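Long-range contacts in laccase (Botrytis aclada, PDB 3SQR), which probably couples the one-electron oxidation of phenolic substrates such as hydroquinone to the reduction of dioxygen to water at its copper centres: residues 77-85 against 227-236; 172-182 against 201-211. All blocks are in the same frame, centred on the assembly; numbering follows the deposited sequence.

How the interactions relate
Both interactions join the first cupredoxin-like domain to the second, and both reach the sheet in which strands 195-205 and 227-230 are neighbours. Interaction 2 is the larger and deeper one. Nearly all its residues are buried, and it combines one carboxylate clamp with apolar packing and, farther along, an aromatic pair. Interaction 1 is smaller and partly buried, at the outer strand of that sheet. It relies on one amide-carboxylate bond, a bridging water and close backbone approaches, with sugars near its rim. The two meet where His207 of interaction 2 bonds to Asp82 of interaction 1, and where Asn231 N probably bonds to Phe201 O.

Interaction 1: residues 77-85 against 227-236; sequences STITPDGYT and NTLMNGTNTF. With NAG (2-acetamido-2-deoxy-beta-D-glucopyranose), chain C; NAG (2-acetamido-2-deoxy-beta-D-glucopyranose), chain K.
Asp82 OD2 is gripped from two directions. Asn227 ND2 reaches it at 2.9 Å across the contact, and NE2 of His207 is its stronger partner from outside. The amide bond is nearly straight, 176° at the hydrogen. It arrives on the anti side of the carboxylate and lies in the amide plane of Asn227. The carboxylate and amide planes are 28° apart, so the two groups are nearly coplanar. In Asp82, CG sits between the backbone N and the carbonyl carbon (chi1 63°), which keeps OD1 near the backbone that follows. There OD1 accepts from Tyr84 N at 3.1 Å, above the carboxylate plane, and closes an Asx turn. Asn227 ND2 also donates to Thr235 O at 3.0 Å. This one amide therefore ties strand 227-230 to the loop after it and to Asp82.

Beside this polar knot, Leu229 offers its two methyls to Pro81. CD2 lies 3.9 Å from Pro81 CB and also reaches Asp82 CB. Pro81 CB is closer still to the backbone, 3.3 Å from Gly232 O. The main chains also meet through CA-H...O contacts. Asp82 CA points to Asn234 O at 3.1 Å, and Thr233 CA approaches Pro81 O. At the other end, one water sits between Asp82 O and Phe236 O, close enough to bridge them. Phe236 CB packs against that same Asp82 oxygen, 3.1 Å away.

Asn231, in the type I' turn from Met230 to Thr233, carries an N-linked sugar, and Thr235 OG1 donates to the acetamide oxygen of another. The loop after strand 67-79 thus lies against the edge strand 227-230 and its turn. Trp205 of the adjacent strand 195-205 touches Pro81, Asp82 and Leu229.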
loop_
_atom_site.group_PDB
_atom_site.type_symbol
_atom_site.label_atom_id
_atom_site.label_comp_id
_atom_site.label_asym_id
_atom_site.label_seq_id
_atom_site.Cartn_x
_atom_site.Cartn_y
_atom_site.Cartn_z
ATOM N N SER A 77 14.455 -16.571 -1.546
ATOM C CA SER A 77 13.715 -17.752 -1.864
ATOM C C SER A 77 13.669 -18.083 -3.338
ATOM O O SER A 77 14.113 -17.313 -4.211
ATOM C CB SER A 77 12.273 -17.491 -1.382
ATOM O OG SER A 77 12.223 -16.996 -0.049
ATOM N N THR A 78 13.063 -19.230 -3.649
ATOM C CA THR A 78 12.774 -19.650 -4.973
ATOM C C THR A 78 11.323 -20.060 -4.946
ATOM O O THR A 78 10.928 -20.800 -4.080
ATOM C CB THR A 78 13.691 -20.809 -5.410
ATOM O OG1 THR A 78 15.032 -20.354 -5.224
ATOM C CG2 THR A 78 13.389 -21.212 -6.806
ATOM N N ILE A 79 10.539 -19.503 -5.853
ATOM C CA ILE A 79 9.144 -19.872 -5.969
ATOM C C ILE A 79 8.698 -20.043 -7.427
ATOM O O ILE A 79 9.334 -19.534 -8.360
ATOM C CB ILE A 79 8.302 -18.835 -5.226
ATOM C CG1 ILE A 79 8.560 -17.449 -5.789
ATOM C CG2 ILE A 79 8.599 -18.834 -3.721
ATOM C CD1 ILE A 79 7.364 -16.481 -5.394
ATOM N N THR A 80 7.572 -20.715 -7.585
ATOM C CA THR A 80 6.944 -20.910 -8.852
ATOM C C THR A 80 5.477 -20.586 -8.764
ATOM O O THR A 80 4.632 -21.471 -8.715
ATOM C CB THR A 80 7.126 -22.379 -9.344
ATOM O OG1 THR A 80 8.488 -22.720 -9.211
ATOM C CG2 THR A 80 6.680 -22.511 -10.784
ATOM N N PRO A 81 5.129 -19.276 -8.874
ATOM C CA PRO A 81 3.740 -18.854 -8.617
ATOM C C PRO A 81 2.842 -19.035 -9.783
ATOM O O PRO A 81 1.634 -19.129 -9.611
ATOM C CB PRO A 81 3.885 -17.368 -8.276
ATOM C CG PRO A 81 5.218 -16.980 -8.900
ATOM C CD PRO A 81 6.078 -18.154 -8.807
ATOM N N ASP A 82 3.447 -19.080 -10.986
ATOM C CA ASP A 82 2.722 -19.071 -12.259
ATOM C C ASP A 82 3.330 -20.015 -13.282
ATOM O O ASP A 82 3.158 -19.796 -14.474
ATOM C CB ASP A 82 2.658 -17.657 -12.868
ATOM C CG ASP A 82 4.018 -17.114 -13.214
ATOM O OD1 ASP A 82 5.025 -17.735 -12.861
ATOM O OD2 ASP A 82 4.150 -16.025 -13.795
ATOM N N GLY A 83 3.965 -21.075 -12.812
ATOM C CA GLY A 83 4.658 -22.004 -13.704
ATOM C C GLY A 83 6.021 -21.526 -14.132
ATOM O O GLY A 83 6.650 -22.203 -14.922
ATOM N N TYR A 84 6.486 -20.355 -13.669
ATOM C CA TYR A 84 7.826 -19.903 -13.905
ATOM C C TYR A 84 8.598 -19.767 -12.629
ATOM O O TYR A 84 8.227 -19.028 -11.705
ATOM C CB TYR A 84 7.830 -18.522 -14.651
ATOM C CG TYR A 84 9.182 -18.187 -15.207
ATOM C CD1 TYR A 84 10.186 -17.719 -14.392
ATOM C CD2 TYR A 84 9.486 -18.417 -16.583
ATOM C CE1 TYR A 84 11.406 -17.443 -14.858
ATOM C CE2 TYR A 84 10.790 -18.188 -17.053
ATOM C CZ TYR A 84 11.721 -17.686 -16.211
ATOM O OH TYR A 84 13.037 -17.437 -16.523
ATOM N N THR A 85 9.735 -20.436 -12.550
ATOM C CA THR A 85 10.491 -20.523 -11.340
ATOM C C THR A 85 11.494 -19.402 -11.308
ATOM O O THR A 85 12.255 -19.170 -12.287
ATOM C CB THR A 85 11.234 -21.909 -11.218
ATOM O OG1 THR A 85 10.248 -22.962 -11.306
ATOM C CG2 THR A 85 11.965 -21.994 -9.984
ATOM N N ASN A 227 4.210 -11.118 -16.417
ATOM C CA ASN A 227 2.930 -11.672 -16.110
ATOM C C ASN A 227 2.268 -10.824 -15.004
ATOM O O ASN A 227 2.756 -9.735 -14.696
ATOM C CB ASN A 227 3.063 -13.127 -15.643
ATOM C CG ASN A 227 1.855 -13.951 -15.960
ATOM O OD1 ASN A 227 0.944 -13.518 -16.651
ATOM N ND2 ASN A 227 1.841 -15.220 -15.421
ATOM N N THR A 228 1.148 -11.312 -14.524
ATOM C CA THR A 228 0.443 -10.764 -13.342
ATOM C C THR A 228 0.118 -11.942 -12.432
ATOM O O THR A 228 0.100 -13.078 -12.889
ATOM C CB THR A 228 -0.832 -10.029 -13.712
ATOM O OG1 THR A 228 -1.812 -10.973 -14.182
ATOM C CG2 THR A 228 -0.563 -8.948 -14.824
ATOM N N LEU A 229 -0.184 -11.662 -11.160
ATOM C CA LEU A 229 -0.673 -12.690 -10.214
ATOM C C LEU A 229 -1.894 -12.183 -9.558
ATOM O O LEU A 229 -2.021 -10.981 -9.269
ATOM C CB LEU A 229 0.330 -12.999 -9.140
ATOM C CG LEU A 229 1.694 -13.545 -9.588
ATOM C CD1 LEU A 229 2.603 -13.630 -8.414
ATOM C CD2 LEU A 229 1.564 -14.877 -10.218
ATOM N N MET A 230 -2.824 -13.116 -9.353
ATOM C CA MET A 230 -3.981 -12.855 -8.565
ATOM C C MET A 230 -3.916 -13.760 -7.369
ATOM O O MET A 230 -3.951 -14.979 -7.468
ATOM C CB MET A 230 -5.281 -13.110 -9.353
ATOM C CG MET A 230 -6.492 -12.745 -8.610
ATOM S SD MET A 230 -8.022 -12.788 -9.608
ATOM C CE MET A 230 -7.743 -11.471 -10.790
ATOM N N ASN A 231 -3.859 -13.135 -6.205
ATOM C CA ASN A 231 -3.578 -13.800 -4.965
ATOM C C ASN A 231 -2.454 -14.783 -5.084
ATOM O O ASN A 231 -2.539 -15.878 -4.562
ATOM C CB ASN A 231 -4.815 -14.440 -4.378
ATOM C CG ASN A 231 -4.829 -14.308 -2.880
ATOM O OD1 ASN A 231 -4.488 -13.262 -2.326
ATOM N ND2 ASN A 231 -5.196 -15.357 -2.227
ATOM N N GLY A 232 -1.389 -14.362 -5.755
ATOM C CA GLY A 232 -0.174 -15.119 -5.797
ATOM C C GLY A 232 -0.088 -16.164 -6.896
ATOM O O GLY A 232 0.880 -16.859 -6.945
ATOM N N THR A 233 -1.102 -16.258 -7.748
ATOM C CA THR A 233 -1.074 -17.263 -8.833
ATOM C C THR A 233 -1.590 -16.774 -10.161
ATOM O O THR A 233 -2.357 -15.815 -10.225
ATOM C CB THR A 233 -1.808 -18.529 -8.351
ATOM O OG1 THR A 233 -1.510 -19.576 -9.255
ATOM C CG2 THR A 233 -3.287 -18.262 -8.277
ATOM N N ASN A 234 -1.145 -17.435 -11.240
ATOM C CA ASN A 234 -1.708 -17.258 -12.535
ATOM C C ASN A 234 -1.214 -18.373 -13.453
ATOM O O ASN A 234 -0.316 -19.137 -13.080
ATOM C CB ASN A 234 -1.315 -15.906 -13.142
ATOM C CG ASN A 234 -2.303 -15.401 -14.167
ATOM O OD1 ASN A 234 -3.199 -16.126 -14.595
ATOM N ND2 ASN A 234 -2.201 -14.093 -14.509
ATOM N N THR A 235 -1.892 -18.500 -14.582
ATOM C CA THR A 235 -1.408 -19.311 -15.674
ATOM C C THR A 235 -0.210 -18.655 -16.326
ATOM O O THR A 235 0.058 -17.449 -16.175
ATOM C CB THR A 235 -2.481 -19.492 -16.696
ATOM O OG1 THR A 235 -3.020 -18.203 -17.113
ATOM C CG2 THR A 235 -3.550 -20.398 -16.175
ATOM N N PHE A 236 0.559 -19.434 -17.067
ATOM C CA PHE A 236 1.515 -18.866 -17.985
ATOM C C PHE A 236 1.818 -19.964 -19.022
ATOM O O PHE A 236 2.014 -21.114 -18.655
ATOM C CB PHE A 236 2.788 -18.471 -17.287
ATOM C CG PHE A 236 3.704 -17.633 -18.107
ATOM C CD1 PHE A 236 3.401 -16.298 -18.360
ATOM C CD2 PHE A 236 4.910 -18.128 -18.586
ATOM C CE1 PHE A 236 4.274 -15.505 -19.139
ATOM C CE2 PHE A 236 5.774 -17.369 -19.378
ATOM C CZ PHE A 236 5.485 -16.033 -19.623
HETATM C C1 NAG C . -5.230 -15.381 -0.793
HETATM C C2 NAG C . -6.468 -16.094 -0.259
HETATM C C3 NAG C . -6.441 -15.980 1.253
HETATM C C4 NAG C . -5.167 -16.565 1.844
HETATM C C5 NAG C . -3.911 -16.065 1.060
HETATM C C6 NAG C . -2.793 -17.075 1.132
HETATM C C7 NAG C . -8.740 -16.018 -1.090
HETATM C C8 NAG C . -9.987 -15.200 -1.383
HETATM N N2 NAG C . -7.666 -15.399 -0.620
HETATM O O3 NAG C . -7.573 -16.571 1.845
HETATM O O4 NAG C . -5.050 -16.177 3.225
HETATM O O5 NAG C . -4.098 -16.040 -0.333
HETATM O O6 NAG C . -1.562 -16.453 0.759
HETATM O O7 NAG C . -8.684 -17.238 -1.272
HETATM C C1 NAG K . -4.088 -15.418 -22.010
HETATM C C2 NAG K . -4.031 -16.911 -22.192
HETATM C C3 NAG K . -4.225 -17.259 -23.689
HETATM C C4 NAG K . -5.528 -16.596 -24.126
HETATM C C5 NAG K . -5.401 -15.096 -23.961
HETATM C C6 NAG K . -6.704 -14.410 -24.327
HETATM C C7 NAG K . -2.704 -17.970 -20.454
HETATM C C8 NAG K . -1.345 -18.362 -19.985
HETATM N N2 NAG K . -2.777 -17.355 -21.653
HETATM O O3 NAG K . -4.279 -18.661 -23.822
HETATM O O4 NAG K . -5.813 -16.799 -25.475
HETATM O O5 NAG K . -5.241 -14.861 -22.601
HETATM O O6 NAG K . -6.593 -13.118 -23.796
HETATM O O7 NAG K . -3.690 -18.201 -19.718
HETATM O O HOH W 1 2.522 -21.917 -16.209
#

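Interaction 2: residues 172-182 against 201-211; sequences SLQYGDGLFGP and FLQDWAHESVF. With NAG (2-acetamido-2-deoxy-beta-D-glucopyranose), chain B; NAG (2-acetamido-2-deoxy-beta-D-glucopyranose), chain D.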
loop_
_atom_site.group_PDB
_atom_site.type_symbol
_atom_site.label_atom_id
_atom_site.label_comp_id
_atom_site.label_asym_id
_atom_site.label_seq_id
_atom_site.Cartn_x
_atom_site.Cartn_y
_atom_site.Cartn_z
ATOM N N SER A 172 13.872 0.002 -0.695
ATOM C CA SER A 172 14.094 -0.075 -2.126
ATOM C C SER A 172 12.983 -0.924 -2.792
ATOM O O SER A 172 11.799 -0.778 -2.403
ATOM C CB SER A 172 15.570 -0.530 -2.440
ATOM O OG SER A 172 15.772 -0.623 -3.857
ATOM N N LEU A 173 13.284 -1.724 -3.802
ATOM C CA LEU A 173 12.220 -2.373 -4.596
ATOM C C LEU A 173 11.796 -3.722 -4.080
ATOM O O LEU A 173 11.114 -4.453 -4.778
ATOM C CB LEU A 173 12.712 -2.561 -6.051
ATOM C CG LEU A 173 13.092 -1.306 -6.813
ATOM C CD1 LEU A 173 13.888 -1.716 -8.107
ATOM C CD2 LEU A 173 11.844 -0.560 -7.200
ATOM N N GLN A 174 12.165 -4.046 -2.847
ATOM C CA GLN A 174 12.019 -5.437 -2.379
ATOM C C GLN A 174 10.621 -5.956 -2.451
ATOM O O GLN A 174 10.441 -7.111 -2.687
ATOM C CB GLN A 174 12.488 -5.609 -0.962
ATOM C CG GLN A 174 14.002 -5.493 -0.835
ATOM C CD GLN A 174 14.513 -5.592 0.607
ATOM O OE1 GLN A 174 13.820 -5.271 1.553
ATOM N NE2 GLN A 174 15.805 -5.992 0.776
ATOM N N TYR A 175 9.624 -5.119 -2.214
ATOM C CA TYR A 175 8.270 -5.716 -2.246
ATOM C C TYR A 175 7.889 -6.163 -3.640
ATOM O O TYR A 175 6.961 -7.002 -3.818
ATOM C CB TYR A 175 7.174 -4.845 -1.572
ATOM C CG TYR A 175 6.545 -3.774 -2.437
ATOM C CD1 TYR A 175 5.560 -4.085 -3.307
ATOM C CD2 TYR A 175 6.979 -2.472 -2.405
ATOM C CE1 TYR A 175 4.967 -3.177 -4.100
ATOM C CE2 TYR A 175 6.366 -1.497 -3.243
ATOM C CZ TYR A 175 5.361 -1.868 -4.061
ATOM O OH TYR A 175 4.703 -0.997 -4.922
ATOM N N GLY A 176 8.601 -5.670 -4.651
ATOM C CA GLY A 176 8.440 -6.152 -6.014
ATOM C C GLY A 176 8.846 -7.582 -6.248
ATOM O O GLY A 176 8.409 -8.221 -7.227
ATOM N N ASP A 177 9.699 -8.069 -5.359
ATOM C CA ASP A 177 10.192 -9.432 -5.448
ATOM C C ASP A 177 9.426 -10.349 -4.488
ATOM O O ASP A 177 9.836 -11.469 -4.234
ATOM C CB ASP A 177 11.673 -9.479 -5.189
ATOM C CG ASP A 177 12.520 -9.184 -6.443
ATOM O OD1 ASP A 177 11.951 -9.020 -7.561
ATOM O OD2 ASP A 177 13.789 -9.227 -6.281
ATOM N N GLY A 178 8.319 -9.862 -3.962
ATOM C CA GLY A 178 7.396 -10.670 -3.168
ATOM C C GLY A 178 7.363 -10.375 -1.677
ATOM O O GLY A 178 6.676 -11.107 -0.952
ATOM N N LEU A 179 8.103 -9.343 -1.215
ATOM C CA LEU A 179 8.300 -9.054 0.194
ATOM C C LEU A 179 7.115 -8.229 0.791
ATOM O O LEU A 179 7.222 -7.038 1.125
ATOM C CB LEU A 179 9.656 -8.418 0.459
ATOM C CG LEU A 179 10.147 -8.476 1.879
ATOM C CD1 LEU A 179 10.075 -9.900 2.532
ATOM C CD2 LEU A 179 11.656 -7.993 1.908
ATOM N N PHE A 180 5.979 -8.885 0.821
ATOM C CA PHE A 180 4.729 -8.309 1.356
ATOM C C PHE A 180 3.805 -9.407 1.870
ATOM O O PHE A 180 3.977 -10.558 1.523
ATOM C CB PHE A 180 4.000 -7.504 0.253
ATOM C CG PHE A 180 3.466 -8.342 -0.861
ATOM C CD1 PHE A 180 2.193 -8.905 -0.770
ATOM C CD2 PHE A 180 4.203 -8.600 -1.985
ATOM C CE1 PHE A 180 1.665 -9.722 -1.778
ATOM C CE2 PHE A 180 3.650 -9.387 -3.028
ATOM C CZ PHE A 180 2.418 -9.971 -2.902
ATOM N N GLY A 181 2.849 -9.046 2.690
ATOM C CA GLY A 181 1.861 -9.988 3.209
ATOM C C GLY A 181 0.660 -9.221 3.663
ATOM O O GLY A 181 0.675 -7.963 3.671
ATOM N N PRO A 182 -0.424 -9.941 3.970
ATOM C CA PRO A 182 -1.637 -9.277 4.384
ATOM C C PRO A 182 -1.602 -8.960 5.877
ATOM O O PRO A 182 -1.102 -9.746 6.674
ATOM C CB PRO A 182 -2.709 -10.312 4.082
ATOM C CG PRO A 182 -2.048 -11.645 4.213
ATOM C CD PRO A 182 -0.561 -11.397 3.872
ATOM N N PHE A 201 -4.787 -10.363 -3.447
ATOM C CA PHE A 201 -3.765 -9.519 -3.969
ATOM C C PHE A 201 -3.806 -9.437 -5.477
ATOM O O PHE A 201 -4.060 -10.414 -6.159
ATOM C CB PHE A 201 -2.385 -9.998 -3.542
ATOM C CG PHE A 201 -2.123 -9.818 -2.073
ATOM C CD1 PHE A 201 -1.850 -8.551 -1.576
ATOM C CD2 PHE A 201 -2.146 -10.888 -1.197
ATOM C CE1 PHE A 201 -1.613 -8.368 -0.261
ATOM C CE2 PHE A 201 -1.870 -10.714 0.138
ATOM C CZ PHE A 201 -1.587 -9.457 0.602
ATOM N N LEU A 202 -3.647 -8.237 -5.984
ATOM C CA LEU A 202 -3.581 -7.997 -7.428
ATOM C C LEU A 202 -2.208 -7.387 -7.691
ATOM O O LEU A 202 -1.831 -6.412 -7.056
ATOM C CB LEU A 202 -4.719 -7.083 -7.854
ATOM C CG LEU A 202 -6.138 -7.485 -7.549
ATOM C CD1 LEU A 202 -7.071 -6.278 -7.773
ATOM C CD2 LEU A 202 -6.505 -8.730 -8.373
ATOM N N GLN A 203 -1.429 -7.951 -8.599
ATOM C CA GLN A 203 -0.112 -7.413 -8.888
ATOM C C GLN A 203 0.344 -7.811 -10.277
ATOM O O GLN A 203 -0.147 -8.751 -10.881
ATOM C CB GLN A 203 0.908 -7.915 -7.880
ATOM C CG GLN A 203 1.048 -9.423 -7.914
ATOM C CD GLN A 203 1.898 -9.996 -6.822
ATOM O OE1 GLN A 203 1.437 -10.760 -6.008
ATOM N NE2 GLN A 203 3.196 -9.709 -6.870
ATOM N N ASP A 204 1.293 -7.034 -10.757
ATOM C CA ASP A 204 2.173 -7.436 -11.843
ATOM C C ASP A 204 3.116 -8.483 -11.259
ATOM O O ASP A 204 3.182 -8.669 -10.031
ATOM C CB ASP A 204 2.944 -6.237 -12.460
ATOM C CG ASP A 204 3.488 -5.260 -11.438
ATOM O OD1 ASP A 204 3.732 -5.652 -10.266
ATOM O OD2 ASP A 204 3.684 -4.080 -11.819
ATOM N N TRP A 205 3.854 -9.153 -12.123
ATOM C CA TRP A 205 4.827 -10.109 -11.637
ATOM C C TRP A 205 5.871 -10.352 -12.680
ATOM O O TRP A 205 5.533 -10.802 -13.796
ATOM C CB TRP A 205 4.133 -11.429 -11.316
ATOM C CG TRP A 205 5.050 -12.412 -10.737
ATOM C CD1 TRP A 205 5.418 -13.613 -11.287
ATOM C CD2 TRP A 205 5.721 -12.327 -9.482
ATOM N NE1 TRP A 205 6.314 -14.253 -10.460
ATOM C CE2 TRP A 205 6.524 -13.497 -9.344
ATOM C CE3 TRP A 205 5.765 -11.380 -8.469
ATOM C CZ2 TRP A 205 7.314 -13.716 -8.242
ATOM C CZ3 TRP A 205 6.573 -11.593 -7.377
ATOM C CH2 TRP A 205 7.325 -12.783 -7.261
ATOM N N ALA A 206 7.118 -10.023 -12.342
ATOM C CA ALA A 206 8.215 -10.213 -13.265
ATOM C C ALA A 206 8.630 -11.686 -13.249
ATOM O O ALA A 206 8.328 -12.390 -12.281
ATOM C CB ALA A 206 9.397 -9.347 -12.868
ATOM N N HIS A 207 9.336 -12.123 -14.306
ATOM C CA HIS A 207 9.985 -13.455 -14.283
ATOM C C HIS A 207 11.438 -13.373 -14.043
ATOM O O HIS A 207 12.191 -14.287 -14.446
ATOM C CB HIS A 207 9.663 -14.237 -15.547
ATOM C CG HIS A 207 8.270 -14.748 -15.560
ATOM N ND1 HIS A 207 7.715 -15.348 -16.665
ATOM C CD2 HIS A 207 7.320 -14.774 -14.594
ATOM C CE1 HIS A 207 6.479 -15.701 -16.385
ATOM N NE2 HIS A 207 6.212 -15.355 -15.127
ATOM N N GLU A 208 11.858 -12.325 -13.299
ATOM C CA GLU A 208 13.180 -12.145 -12.808
ATOM C C GLU A 208 13.100 -11.106 -11.680
ATOM O O GLU A 208 12.116 -10.419 -11.555
ATOM C CB GLU A 208 14.092 -11.659 -13.914
ATOM C CG GLU A 208 13.639 -10.325 -14.572
ATOM C CD GLU A 208 12.431 -10.436 -15.510
ATOM O OE1 GLU A 208 12.365 -11.455 -16.209
ATOM O OE2 GLU A 208 11.561 -9.493 -15.579
ATOM N N SER A 209 14.156 -10.978 -10.894
ATOM C CA SER A 209 14.165 -10.028 -9.785
ATOM C C SER A 209 14.059 -8.645 -10.369
ATOM O O SER A 209 14.756 -8.301 -11.314
ATOM C CB SER A 209 15.456 -10.103 -9.002
ATOM O OG SER A 209 15.596 -9.100 -7.972
ATOM N N VAL A 210 13.269 -7.820 -9.713
ATOM C CA VAL A 210 13.127 -6.414 -10.069
ATOM C C VAL A 210 14.508 -5.748 -10.057
ATOM O O VAL A 210 14.761 -4.751 -10.761
ATOM C CB VAL A 210 12.156 -5.720 -9.037
ATOM C CG1 VAL A 210 12.735 -5.708 -7.646
ATOM C CG2 VAL A 210 11.865 -4.297 -9.428
ATOM N N PHE A 211 15.367 -6.224 -9.182
ATOM C CA PHE A 211 16.709 -5.638 -9.034
ATOM C C PHE A 211 17.584 -5.851 -10.273
ATOM O O PHE A 211 18.582 -5.116 -10.459
ATOM C CB PHE A 211 17.433 -6.102 -7.793
ATOM C CG PHE A 211 16.771 -5.675 -6.528
ATOM C CD1 PHE A 211 16.886 -4.364 -6.111
ATOM C CD2 PHE A 211 16.025 -6.562 -5.793
ATOM C CE1 PHE A 211 16.289 -3.927 -4.984
ATOM C CE2 PHE A 211 15.382 -6.154 -4.627
ATOM C CZ PHE A 211 15.543 -4.835 -4.200
HETATM C C1 NAG B . 21.638 -6.401 -8.007
HETATM C C2 NAG B . 21.324 -7.293 -9.178
HETATM C C3 NAG B . 22.268 -7.023 -10.334
HETATM C C4 NAG B . 22.404 -5.508 -10.589
HETATM C C5 NAG B . 22.697 -4.772 -9.309
HETATM C C6 NAG B . 22.836 -3.241 -9.412
HETATM C C7 NAG B . 20.440 -9.513 -8.641
HETATM C C8 NAG B . 20.790 -10.925 -8.218
HETATM N N2 NAG B . 21.448 -8.682 -8.745
HETATM O O3 NAG B . 21.691 -7.642 -11.439
HETATM O O4 NAG B . 23.459 -5.234 -11.506
HETATM O O5 NAG B . 21.611 -5.072 -8.422
HETATM O O6 NAG B . 21.677 -2.769 -10.026
HETATM O O7 NAG B . 19.321 -9.160 -8.907
HETATM C C1 NAG D . 19.862 -5.911 -2.969
HETATM C C2 NAG D . 20.692 -4.910 -3.729
HETATM C C3 NAG D . 20.621 -4.945 -5.246
HETATM C C4 NAG D . 20.919 -6.359 -5.672
HETATM C C5 NAG D . 20.053 -7.354 -4.863
HETATM C C6 NAG D . 20.484 -8.796 -5.050
HETATM C C7 NAG D . 21.040 -3.089 -2.089
HETATM C C8 NAG D . 20.699 -1.641 -1.844
HETATM N N2 NAG D . 20.522 -3.564 -3.235
HETATM O O3 NAG D . 21.541 -3.988 -5.746
HETATM O O4 NAG D . 20.627 -6.588 -7.017
HETATM O O5 NAG D . 20.148 -7.170 -3.476
HETATM O O6 NAG D . 19.389 -9.633 -4.764
HETATM O O7 NAG D . 21.747 -3.699 -1.292
HETATM O O HOH W 2 7.330 -8.666 -9.890
#
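Asp177 clamps the start of helix 210-217 with both carboxylate oxygens. OD1 accepts from Val210 N at 2.8 Å, on the syn side of the carboxylate and nearly straight at 172°. OD2 takes the hydroxyl of Ser209 in a very short bond, OG to OD2 2.5 Å. Ser209 is the N-cap, and its OG also accepts from Phe211 N. The serine hydroxyl therefore links the helix start to the aspartate. The N-terminal end of the helix would be expected to favour a negative charge here. Arg86 adds a salt bridge to OD1.

Apolar groups surround the clamp. Leu173 leans on Val210, with CB 3.5 Å from CG1 and CD1 equally near CG2. The Phe211 ring lies against residues 172-174 and Asp177. Ser172 OG and Gln174 CG meet its edge, and the ring and the Gln174 amide are perpendicular. Asp577 holds the hydroxyl of Ser172, and Ser169 and Thr121 hold the far end of Gln174 through OE1.

Farther along, Trp205 puts the rim of its indole near the backbone of 176-178. A water bridges Gly176 O and Ala206 N. Phe180 and Phe201 form a T-shaped pair, centroids 5.0 Å apart. Phe180 CE1 sits over the centre of the Phe201 face. Phe180 CG lies between the backbone N and the carbonyl carbon (chi1 68°), which turns the ring edge to Gln203, CZ 3.4 Å from OE1. Pro182 meets Phe201 too, its N at the ring edge.

Strands 180-182 and 201-205 run roughly antiparallel, axes 10.2 Å apart, with side chains meeting between them. Phe180 also lies beside His168, a copper ligand. Strand 180-186 falls late in the first multicopper oxidase family region and strand 195-205 opens the second, as at the interface between successive cupredoxin-like domains.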